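Local coordinates for phage-related conserved hypothetical protein, BB2244 (Bordetella bronchiseptica, PDB 2BDV), which is of unknown function but belongs to the SRAP family, whose studied members crosslink to abasic sites in single-stranded DNA, and so probably acts on damaged DNA, at residues R57-K63 / L141-F147; F70-A74 / G83-K87; M45-V49 / A134-G138. All blocks are in the same frame, centred on the assembly; numbering follows the deposited sequence.

From the N terminus, the chain first passes 45-49, holding the end of strand 43-46, then 57-63, which starts on the last residue of its partner strand 54-57 and enters the following loop. Next come 70-74 and 83-87, which flank helix 76-80 in sequence and meet in contact 2, within the spans of both other contacts. Segment 134-138 returns to 45-49 to close contact 3, and 141-147 then closes contact 1, so these two cross; they touch, for instance, through Tyr-62 and Ala-134. Tyr-62 N also meets Met-71 O of contact 2. Contacts 1 and 3 link the two-stranded sheet to the region between strands 126-133 and 147-151; contact 2 packs the loop after helix 76-80 on strand 73-75.

Contact 1 of 3, residues R57-K63 / L141-F147; sequences RLPWGYK and LDEAHGF
Phe-147 grips the chain around Trp-60 with its backbone and its ring at once. Its N-H donates to Pro-59 O over 2.8 Å, and its carbonyl oxygen accepts Gly-61 N, also at 2.8 Å. The phenyl group turns back over its partner because CG sits between the backbone N and the carbonyl carbon (chi1 69°). Trp-60 CA thus lies over one face, 3.8 Å from the ring centroid of Phe-147, while the indole runs almost parallel to the phenyl but slid aside, with little overlap. Gly-146, lacking a side chain, comes close enough for a CA-H...O contact of 3.3 Å to Gly-61 O. Farther along, Lys-63 N binds Glu-143 O at 2.9 Å, and Gly-146 N reaches that oxygen from the opposite face. The side chains of Lys-63 and Glu-143 run alongside each other and form a salt bridge of 3.0 Å between Lys-63 NZ and Glu-143 OE2, the amine standing above the carboxylate plane. Pro-59 CG packs on Leu-141 CB. In the second shell His-145 ND1 donates to the syn lone pair of Asp-142 OD1 at 2.7 Å, while a water joins Pro-59 O to His-145 O. Donor and acceptor of one residue reaching both neighbours of another is the pattern of a parallel bridge, here a single one, which attaches the loop after strand 54-57 to the mixed sheet of the SRAP domain.

Contact 2 of 3, residues F70-A74 / G83-K87; sequences FMINA and GWPWK
Ala-74 presses its methyl group onto the indole of Trp-86 in the tight half of this contact. CB stands over the face of the five-membered ring, 3.6 Å from its centroid and 19° off the normal, a CH-pi contact whose shortest approach is 3.4 Å from Ala-74 CB to Trp-86 CE2. Pro-85 CD lies over the opposite face, nearer the rim, so the indole is sandwiched between Ala-74 and its own neighbour. Ile-79 and Ala-148 pack against both Ala-74 and Trp-86 and complete this buried side. The fold here is an edge strand, 73-75, parallel to strand 147-151 in the mixed sheet and leading into helix 76-80; the chain beyond that helix folds back so that Trp-86 packs against Ala-74 of the strand. Away from the core the packing is looser and built around Met-71, a selenomethionine. Its SE approaches Trp-86 CZ2 at 3.9 Å, an oblique Met-aromatic contact, and touches Pro-85 CG at 4.0 Å. A bend at chi3 (-130°) carries CE to Trp-84 CZ3, 4.1 Å away, with the two side chains crossing at about a right angle. Trp-84 is exposed and forms the solvent side; the peptide joining it to Pro-85 is cis, and Pro-85 CB sits over the centre of its ring.

Contact 3 of 3, residues M45-V49 / A134-G138; sequences MHRLV and AWRRG
His-46 begins the contact from strand 43-46, with CE1 at a distant 4.4 Å from Trp-135 CZ3 and its imidazole oblique to the indole. Within its own segment, His-46 ND1 accepts the N-H of Leu-48 in a nearly straight bond of 3.1 Å, the donor tilted 26° from the ring plane, and Leu-48 CD1 comes to rest over the centre of the imidazole. That same methyl faces the other segment, reaching the edge of the indole at Trp-135 CE3 (4.2 Å) and the backbone at Trp-135 O. Ile-95 backs both His-46 and Leu-48 from strand 94-99. Through a water, Leu-48 O is linked to Arg-137 N, the water donating to the first and accepting from the second. Val-49 uses both of its branches. CG1, anti to the backbone N (chi1 -174°), touches Arg-137 CG at 3.5 Å, while CG2 touches both Arg-137 CB (3.6 Å) and Trp-135 CZ3 (3.8 Å). Arg-137 offers here its aliphatic base, crossing the valine at about a right angle before its guanidinium leads away. Trp-135 is fixed separately, NE1 bonding to Ala-139 O. The end of strand 43-46 with the residues after it, and the loop after strand 126-133, thus meet by apolar contact and one water bridge, and ND1 of His-46, being an acceptor, is consistent with a neutral ring whose proton is probably on NE2.

Contact 1 of 3, residues R57-K63 / L141-F147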
loop_
_atom_site.group_PDB
_atom_site.type_symbol
_atom_site.label_atom_id
_atom_site.label_comp_id
_atom_site.label_asym_id
_atom_site.label_seq_id
_atom_site.Cartn_x
_atom_site.Cartn_y
_atom_site.Cartn_z
ATOM N N ARG A 57 -10.490 -0.449 8.558
ATOM C CA ARG A 57 -9.145 -0.016 8.902
ATOM C C ARG A 57 -8.318 -1.174 9.420
ATOM O O ARG A 57 -8.660 -1.811 10.414
ATOM C CB ARG A 57 -9.199 1.094 9.955
ATOM C CG ARG A 57 -9.769 2.388 9.427
ATOM C CD ARG A 57 -9.658 3.507 10.442
ATOM N NE ARG A 57 -10.088 4.788 9.870
ATOM C CZ ARG A 57 -9.320 5.576 9.125
ATOM N NH1 ARG A 57 -8.069 5.233 8.855
ATOM N NH2 ARG A 57 -9.808 6.703 8.639
ATOM N N LEU A 58 -7.219 -1.453 8.737
ATOM C CA LEU A 58 -6.344 -2.544 9.136
ATOM C C LEU A 58 -4.977 -1.960 9.480
ATOM O O LEU A 58 -4.614 -0.883 9.000
ATOM C CB LEU A 58 -6.245 -3.562 7.990
ATOM C CG LEU A 58 -7.312 -4.670 7.901
ATOM C CD1 LEU A 58 -8.707 -4.098 8.070
ATOM C CD2 LEU A 58 -7.175 -5.385 6.569
ATOM N N PRO A 59 -4.216 -2.647 10.340
ATOM C CA PRO A 59 -2.883 -2.209 10.760
ATOM C C PRO A 59 -1.846 -2.340 9.651
ATOM O O PRO A 59 -1.682 -3.418 9.068
ATOM C CB PRO A 59 -2.553 -3.147 11.921
ATOM C CG PRO A 59 -3.878 -3.531 12.445
ATOM C CD PRO A 59 -4.688 -3.745 11.197
ATOM N N TRP A 60 -1.151 -1.238 9.373
ATOM C CA TRP A 60 -0.106 -1.207 8.356
ATOM C C TRP A 60 1.215 -1.563 9.036
ATOM O O TRP A 60 1.671 -0.846 9.926
ATOM C CB TRP A 60 -0.015 0.196 7.736
ATOM C CG TRP A 60 0.968 0.308 6.609
ATOM C CD1 TRP A 60 1.529 -0.723 5.911
ATOM C CD2 TRP A 60 1.465 1.511 6.011
ATOM N NE1 TRP A 60 2.338 -0.240 4.919
ATOM C CE2 TRP A 60 2.316 1.130 4.955
ATOM C CE3 TRP A 60 1.270 2.879 6.262
ATOM C CZ2 TRP A 60 2.979 2.065 4.146
ATOM C CZ3 TRP A 60 1.922 3.808 5.467
ATOM C CH2 TRP A 60 2.770 3.398 4.415
ATOM N N GLY A 61 1.818 -2.673 8.627
ATOM C CA GLY A 61 3.075 -3.102 9.219
ATOM C C GLY A 61 2.986 -4.539 9.704
ATOM O O GLY A 61 2.384 -4.810 10.747
ATOM N N TYR A 62 3.579 -5.463 8.952
ATOM C CA TYR A 62 3.543 -6.887 9.300
ATOM C C TYR A 62 4.779 -7.379 10.049
ATOM O O TYR A 62 5.911 -7.235 9.582
ATOM C CB TYR A 62 3.335 -7.750 8.043
ATOM C CG TYR A 62 3.316 -9.248 8.307
ATOM C CD1 TYR A 62 2.412 -9.806 9.211
ATOM C CD2 TYR A 62 4.208 -10.107 7.660
ATOM C CE1 TYR A 62 2.400 -11.175 9.470
ATOM C CE2 TYR A 62 4.200 -11.482 7.912
ATOM C CZ TYR A 62 3.297 -12.009 8.819
ATOM O OH TYR A 62 3.292 -13.365 9.101
ATOM N N LYS A 63 4.529 -7.974 11.214
ATOM C CA LYS A 63 5.572 -8.513 12.077
ATOM C C LYS A 63 5.432 -10.027 12.239
ATOM O O LYS A 63 4.632 -10.501 13.045
ATOM C CB LYS A 63 5.492 -7.862 13.455
ATOM C CG LYS A 63 6.532 -8.375 14.436
ATOM C CD LYS A 63 6.373 -7.733 15.809
ATOM C CE LYS A 63 5.050 -8.107 16.459
ATOM N NZ LYS A 63 4.838 -7.337 17.716
ATOM N N LEU A 141 -6.093 -6.704 16.023
ATOM C CA LEU A 141 -5.523 -5.737 15.088
ATOM C C LEU A 141 -4.129 -5.267 15.494
ATOM O O LEU A 141 -3.882 -4.068 15.657
ATOM C CB LEU A 141 -6.468 -4.537 14.954
ATOM C CG LEU A 141 -7.884 -4.863 14.458
ATOM C CD1 LEU A 141 -8.768 -3.647 14.632
ATOM C CD2 LEU A 141 -7.852 -5.297 13.006
ATOM N N ASP A 142 -3.219 -6.226 15.642
ATOM C CA ASP A 142 -1.845 -5.940 16.031
ATOM C C ASP A 142 -0.851 -6.161 14.879
ATOM O O ASP A 142 -1.250 -6.504 13.765
ATOM C CB ASP A 142 -1.453 -6.797 17.251
ATOM C CG ASP A 142 -1.841 -8.265 17.102
ATOM O OD1 ASP A 142 -1.939 -8.755 15.954
ATOM O OD2 ASP A 142 -2.036 -8.943 18.137
ATOM N N GLU A 143 0.437 -5.957 15.152
ATOM C CA GLU A 143 1.467 -6.129 14.130
ATOM C C GLU A 143 1.509 -7.555 13.617
ATOM O O GLU A 143 1.899 -7.797 12.476
ATOM C CB GLU A 143 2.851 -5.762 14.669
ATOM C CG GLU A 143 2.889 -4.456 15.409
ATOM C CD GLU A 143 2.358 -4.607 16.815
ATOM O OE1 GLU A 143 2.007 -3.580 17.433
ATOM O OE2 GLU A 143 2.306 -5.763 17.299
ATOM N N ALA A 144 1.122 -8.499 14.470
ATOM C CA ALA A 144 1.104 -9.903 14.090
ATOM C C ALA A 144 0.091 -10.114 12.972
ATOM O O ALA A 144 0.140 -11.118 12.257
ATOM C CB ALA A 144 0.751 -10.776 15.287
ATOM N N HIS A 145 -0.829 -9.167 12.819
ATOM C CA HIS A 145 -1.823 -9.268 11.758
ATOM C C HIS A 145 -1.825 -8.023 10.876
ATOM O O HIS A 145 -2.844 -7.671 10.291
ATOM C CB HIS A 145 -3.215 -9.522 12.351
ATOM C CG HIS A 145 -3.296 -10.783 13.151
ATOM N ND1 HIS A 145 -2.913 -10.849 14.474
ATOM C CD2 HIS A 145 -3.625 -12.049 12.794
ATOM C CE1 HIS A 145 -2.997 -12.099 14.894
ATOM N NE2 HIS A 145 -3.425 -12.848 13.893
ATOM N N GLY A 146 -0.667 -7.372 10.775
ATOM C CA GLY A 146 -0.550 -6.174 9.955
ATOM C C GLY A 146 -0.362 -6.496 8.480
ATOM O O GLY A 146 -0.178 -7.657 8.117
ATOM N N PHE A 147 -0.408 -5.483 7.617
ATOM C CA PHE A 147 -0.239 -5.724 6.186
ATOM C C PHE A 147 0.953 -4.980 5.599
ATOM O O PHE A 147 1.550 -4.135 6.259
ATOM C CB PHE A 147 -1.510 -5.336 5.412
ATOM C CG PHE A 147 -1.792 -3.853 5.381
ATOM C CD1 PHE A 147 -2.703 -3.287 6.263
ATOM C CD2 PHE A 147 -1.162 -3.025 4.450
ATOM C CE1 PHE A 147 -2.995 -1.921 6.224
ATOM C CE2 PHE A 147 -1.444 -1.649 4.398
ATOM C CZ PHE A 147 -2.364 -1.097 5.288
HETATM O O HOH W 1 -3.504 -5.862 8.360
#

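Contact 2 of 3, residues F70-A74 / G83-K87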
loop_
_atom_site.group_PDB
_atom_site.type_symbol
_atom_site.label_atom_id
_atom_site.label_comp_id
_atom_site.label_asym_id
_atom_site.label_seq_id
_atom_site.Cartn_x
_atom_site.Cartn_y
_atom_site.Cartn_z
ATOM N N PHE A 70 9.623 -5.613 10.817
ATOM C CA PHE A 70 8.387 -4.866 10.702
ATOM C C PHE A 70 8.249 -4.515 9.233
ATOM O O PHE A 70 8.506 -3.383 8.822
ATOM C CB PHE A 70 8.445 -3.605 11.547
ATOM C CG PHE A 70 7.168 -2.828 11.550
ATOM C CD1 PHE A 70 7.108 -1.563 10.965
ATOM C CD2 PHE A 70 6.030 -3.344 12.162
ATOM C CE1 PHE A 70 5.928 -0.821 10.989
ATOM C CE2 PHE A 70 4.840 -2.615 12.193
ATOM C CZ PHE A 70 4.788 -1.346 11.608
HETATM N N MSE A 71 7.850 -5.509 8.448
HETATM C CA MSE A 71 7.693 -5.358 7.008
HETATM C C MSE A 71 6.522 -4.478 6.598
HETATM O O MSE A 71 5.364 -4.766 6.920
HETATM C CB MSE A 71 7.559 -6.737 6.371
HETATM C CG MSE A 71 8.819 -7.581 6.479
HETATM SE SE MSE A 71 8.431 -9.471 6.277
HETATM C CE MSE A 71 9.357 -10.136 7.846
ATOM N N ILE A 72 6.843 -3.412 5.868
ATOM C CA ILE A 72 5.847 -2.455 5.393
ATOM C C ILE A 72 5.563 -2.582 3.902
ATOM O O ILE A 72 4.513 -2.153 3.427
ATOM C CB ILE A 72 6.289 -1.010 5.666
ATOM C CG1 ILE A 72 7.600 -0.723 4.923
ATOM C CG2 ILE A 72 6.460 -0.800 7.158
ATOM C CD1 ILE A 72 8.061 0.718 5.017
ATOM N N ASN A 73 6.511 -3.152 3.169
ATOM C CA ASN A 73 6.369 -3.348 1.731
ATOM C C ASN A 73 6.608 -4.821 1.416
ATOM O O ASN A 73 7.392 -5.485 2.095
ATOM C CB ASN A 73 7.393 -2.505 0.950
ATOM C CG ASN A 73 7.249 -1.015 1.200
ATOM O OD1 ASN A 73 6.136 -0.494 1.323
ATOM N ND2 ASN A 73 8.377 -0.314 1.253
ATOM N N ALA A 74 5.937 -5.327 0.387
ATOM C CA ALA A 74 6.096 -6.718 -0.014
ATOM C C ALA A 74 6.700 -6.765 -1.418
ATOM O O ALA A 74 6.031 -6.442 -2.402
ATOM C CB ALA A 74 4.749 -7.430 0.011
ATOM N N GLY A 83 7.829 -16.705 -2.342
ATOM C CA GLY A 83 8.716 -16.807 -1.199
ATOM C C GLY A 83 8.100 -16.333 0.102
ATOM O O GLY A 83 7.006 -15.766 0.120
ATOM N N TRP A 84 8.822 -16.576 1.190
ATOM C CA TRP A 84 8.415 -16.197 2.535
ATOM C C TRP A 84 8.464 -14.672 2.667
ATOM O O TRP A 84 9.364 -14.025 2.134
ATOM C CB TRP A 84 9.377 -16.829 3.566
ATOM C CG TRP A 84 8.943 -16.703 5.018
ATOM C CD1 TRP A 84 8.007 -17.463 5.668
ATOM C CD2 TRP A 84 9.419 -15.748 5.984
ATOM N NE1 TRP A 84 7.873 -17.038 6.974
ATOM C CE2 TRP A 84 8.727 -15.988 7.192
ATOM C CE3 TRP A 84 10.360 -14.713 5.943
ATOM C CZ2 TRP A 84 8.946 -15.233 8.346
ATOM C CZ3 TRP A 84 10.582 -13.954 7.095
ATOM C CH2 TRP A 84 9.874 -14.222 8.281
ATOM N N PRO A 85 7.492 -14.085 3.380
ATOM C CA PRO A 85 6.392 -14.809 4.020
ATOM C C PRO A 85 5.100 -14.613 3.243
ATOM O O PRO A 85 4.053 -15.153 3.595
ATOM C CB PRO A 85 6.329 -14.160 5.388
ATOM C CG PRO A 85 6.540 -12.727 5.033
ATOM C CD PRO A 85 7.693 -12.781 4.037
ATOM N N TRP A 86 5.184 -13.823 2.183
ATOM C CA TRP A 86 4.022 -13.520 1.362
ATOM C C TRP A 86 3.339 -14.748 0.759
ATOM O O TRP A 86 2.157 -14.695 0.441
ATOM C CB TRP A 86 4.440 -12.537 0.268
ATOM C CG TRP A 86 5.286 -11.429 0.828
ATOM C CD1 TRP A 86 6.530 -11.058 0.412
ATOM C CD2 TRP A 86 4.974 -10.594 1.952
ATOM N NE1 TRP A 86 7.016 -10.053 1.204
ATOM C CE2 TRP A 86 6.085 -9.744 2.158
ATOM C CE3 TRP A 86 3.868 -10.483 2.804
ATOM C CZ2 TRP A 86 6.124 -8.790 3.184
ATOM C CZ3 TRP A 86 3.908 -9.533 3.828
ATOM C CH2 TRP A 86 5.032 -8.700 4.005
ATOM N N LYS A 87 4.064 -15.855 0.611
ATOM C CA LYS A 87 3.466 -17.059 0.039
ATOM C C LYS A 87 2.315 -17.552 0.904
ATOM O O LYS A 87 1.504 -18.365 0.473
ATOM C CB LYS A 87 4.511 -18.173 -0.096
ATOM C CG LYS A 87 5.117 -18.634 1.227
ATOM C CD LYS A 87 6.232 -19.664 1.016
ATOM C CE LYS A 87 7.092 -19.812 2.268
ATOM N NZ LYS A 87 8.137 -20.873 2.142
#

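Contact 3 of 3, residues M45-V49 / A134-G138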
loop_
_atom_site.group_PDB
_atom_site.type_symbol
_atom_site.label_atom_id
_atom_site.label_comp_id
_atom_site.label_asym_id
_atom_site.label_seq_id
_atom_site.Cartn_x
_atom_site.Cartn_y
_atom_site.Cartn_z
HETATM N N MSE A 45 -9.698 -1.838 1.603
HETATM C CA MSE A 45 -10.873 -2.468 1.023
HETATM C C MSE A 45 -10.507 -3.917 0.745
HETATM O O MSE A 45 -9.402 -4.202 0.278
HETATM C CB MSE A 45 -11.292 -1.738 -0.251
HETATM C CG MSE A 45 -11.726 -0.310 0.040
HETATM SE SE MSE A 45 -12.566 0.593 -1.438
HETATM C CE MSE A 45 -10.985 1.043 -2.413
ATOM N N HIS A 46 -11.431 -4.827 1.054
ATOM C CA HIS A 46 -11.185 -6.259 0.880
ATOM C C HIS A 46 -12.427 -7.140 1.031
ATOM O O HIS A 46 -13.514 -6.666 1.353
ATOM C CB HIS A 46 -10.152 -6.719 1.908
ATOM C CG HIS A 46 -10.627 -6.600 3.324
ATOM N ND1 HIS A 46 -11.630 -7.391 3.844
ATOM C CD2 HIS A 46 -10.253 -5.760 4.321
ATOM C CE1 HIS A 46 -11.854 -7.044 5.102
ATOM N NE2 HIS A 46 -11.033 -6.059 5.414
ATOM N N ARG A 47 -12.228 -8.435 0.811
ATOM C CA ARG A 47 -13.284 -9.429 0.935
ATOM C C ARG A 47 -12.692 -10.617 1.696
ATOM O O ARG A 47 -12.857 -11.774 1.308
ATOM C CB ARG A 47 -13.759 -9.856 -0.457
ATOM C CG ARG A 47 -14.184 -8.672 -1.306
ATOM C CD ARG A 47 -14.588 -9.089 -2.699
ATOM N NE ARG A 47 -15.753 -9.969 -2.709
ATOM C CZ ARG A 47 -16.224 -10.545 -3.810
ATOM N NH1 ARG A 47 -17.283 -11.338 -3.753
ATOM N NH2 ARG A 47 -15.618 -10.330 -4.972
ATOM N N LEU A 48 -12.003 -10.314 2.793
ATOM C CA LEU A 48 -11.343 -11.335 3.602
ATOM C C LEU A 48 -12.267 -12.196 4.458
ATOM O O LEU A 48 -11.935 -13.337 4.781
ATOM C CB LEU A 48 -10.298 -10.677 4.503
ATOM C CG LEU A 48 -9.224 -9.888 3.755
ATOM C CD1 LEU A 48 -8.273 -9.222 4.751
ATOM C CD2 LEU A 48 -8.479 -10.815 2.821
ATOM N N VAL A 49 -13.415 -11.648 4.834
ATOM C CA VAL A 49 -14.354 -12.392 5.656
ATOM C C VAL A 49 -15.641 -12.724 4.904
ATOM O O VAL A 49 -16.414 -11.830 4.546
ATOM C CB VAL A 49 -14.706 -11.606 6.934
ATOM C CG1 VAL A 49 -15.567 -12.473 7.859
ATOM C CG2 VAL A 49 -13.421 -11.163 7.645
ATOM N N ALA A 134 -2.209 -10.192 7.068
ATOM C CA ALA A 134 -2.270 -11.424 7.826
ATOM C C ALA A 134 -3.459 -11.352 8.776
ATOM O O ALA A 134 -3.629 -12.210 9.640
ATOM C CB ALA A 134 -0.984 -11.625 8.608
ATOM N N TRP A 135 -4.284 -10.323 8.649
ATOM C CA TRP A 135 -5.429 -10.263 9.539
ATOM C C TRP A 135 -6.525 -11.167 8.982
ATOM O O TRP A 135 -6.632 -11.357 7.770
ATOM C CB TRP A 135 -5.951 -8.836 9.674
ATOM C CG TRP A 135 -7.157 -8.760 10.547
ATOM C CD1 TRP A 135 -7.185 -8.656 11.908
ATOM C CD2 TRP A 135 -8.523 -8.800 10.121
ATOM N NE1 TRP A 135 -8.489 -8.625 12.355
ATOM C CE2 TRP A 135 -9.329 -8.711 11.274
ATOM C CE3 TRP A 135 -9.145 -8.904 8.871
ATOM C CZ2 TRP A 135 -10.723 -8.723 11.218
ATOM C CZ3 TRP A 135 -10.528 -8.916 8.809
ATOM C CH2 TRP A 135 -11.305 -8.824 9.977
ATOM N N ARG A 136 -7.315 -11.746 9.877
ATOM C CA ARG A 136 -8.425 -12.614 9.500
ATOM C C ARG A 136 -9.499 -12.429 10.568
ATOM O O ARG A 136 -9.199 -11.983 11.675
ATOM C CB ARG A 136 -7.981 -14.079 9.449
ATOM C CG ARG A 136 -6.886 -14.383 8.436
ATOM C CD ARG A 136 -7.375 -14.369 6.992
ATOM N NE ARG A 136 -6.286 -14.765 6.099
ATOM C CZ ARG A 136 -5.320 -13.956 5.674
ATOM N NH1 ARG A 136 -5.306 -12.679 6.041
ATOM N NH2 ARG A 136 -4.342 -14.441 4.916
ATOM N N ARG A 137 -10.742 -12.771 10.238
ATOM C CA ARG A 137 -11.868 -12.621 11.168
ATOM C C ARG A 137 -11.590 -13.200 12.558
ATOM O O ARG A 137 -11.156 -14.342 12.690
ATOM C CB ARG A 137 -13.129 -13.278 10.582
ATOM C CG ARG A 137 -14.457 -12.816 11.211
ATOM C CD ARG A 137 -14.808 -13.560 12.501
ATOM N NE ARG A 137 -15.234 -14.940 12.252
ATOM C CZ ARG A 137 -15.515 -15.829 13.205
ATOM N NH1 ARG A 137 -15.893 -17.057 12.873
ATOM N NH2 ARG A 137 -15.413 -15.500 14.488
ATOM N N GLY A 138 -11.850 -12.399 13.588
ATOM C CA GLY A 138 -11.627 -12.842 14.952
ATOM C C GLY A 138 -10.231 -12.552 15.471
ATOM O O GLY A 138 -9.973 -12.680 16.669
HETATM O O HOH W 2 -11.408 -13.961 7.759
#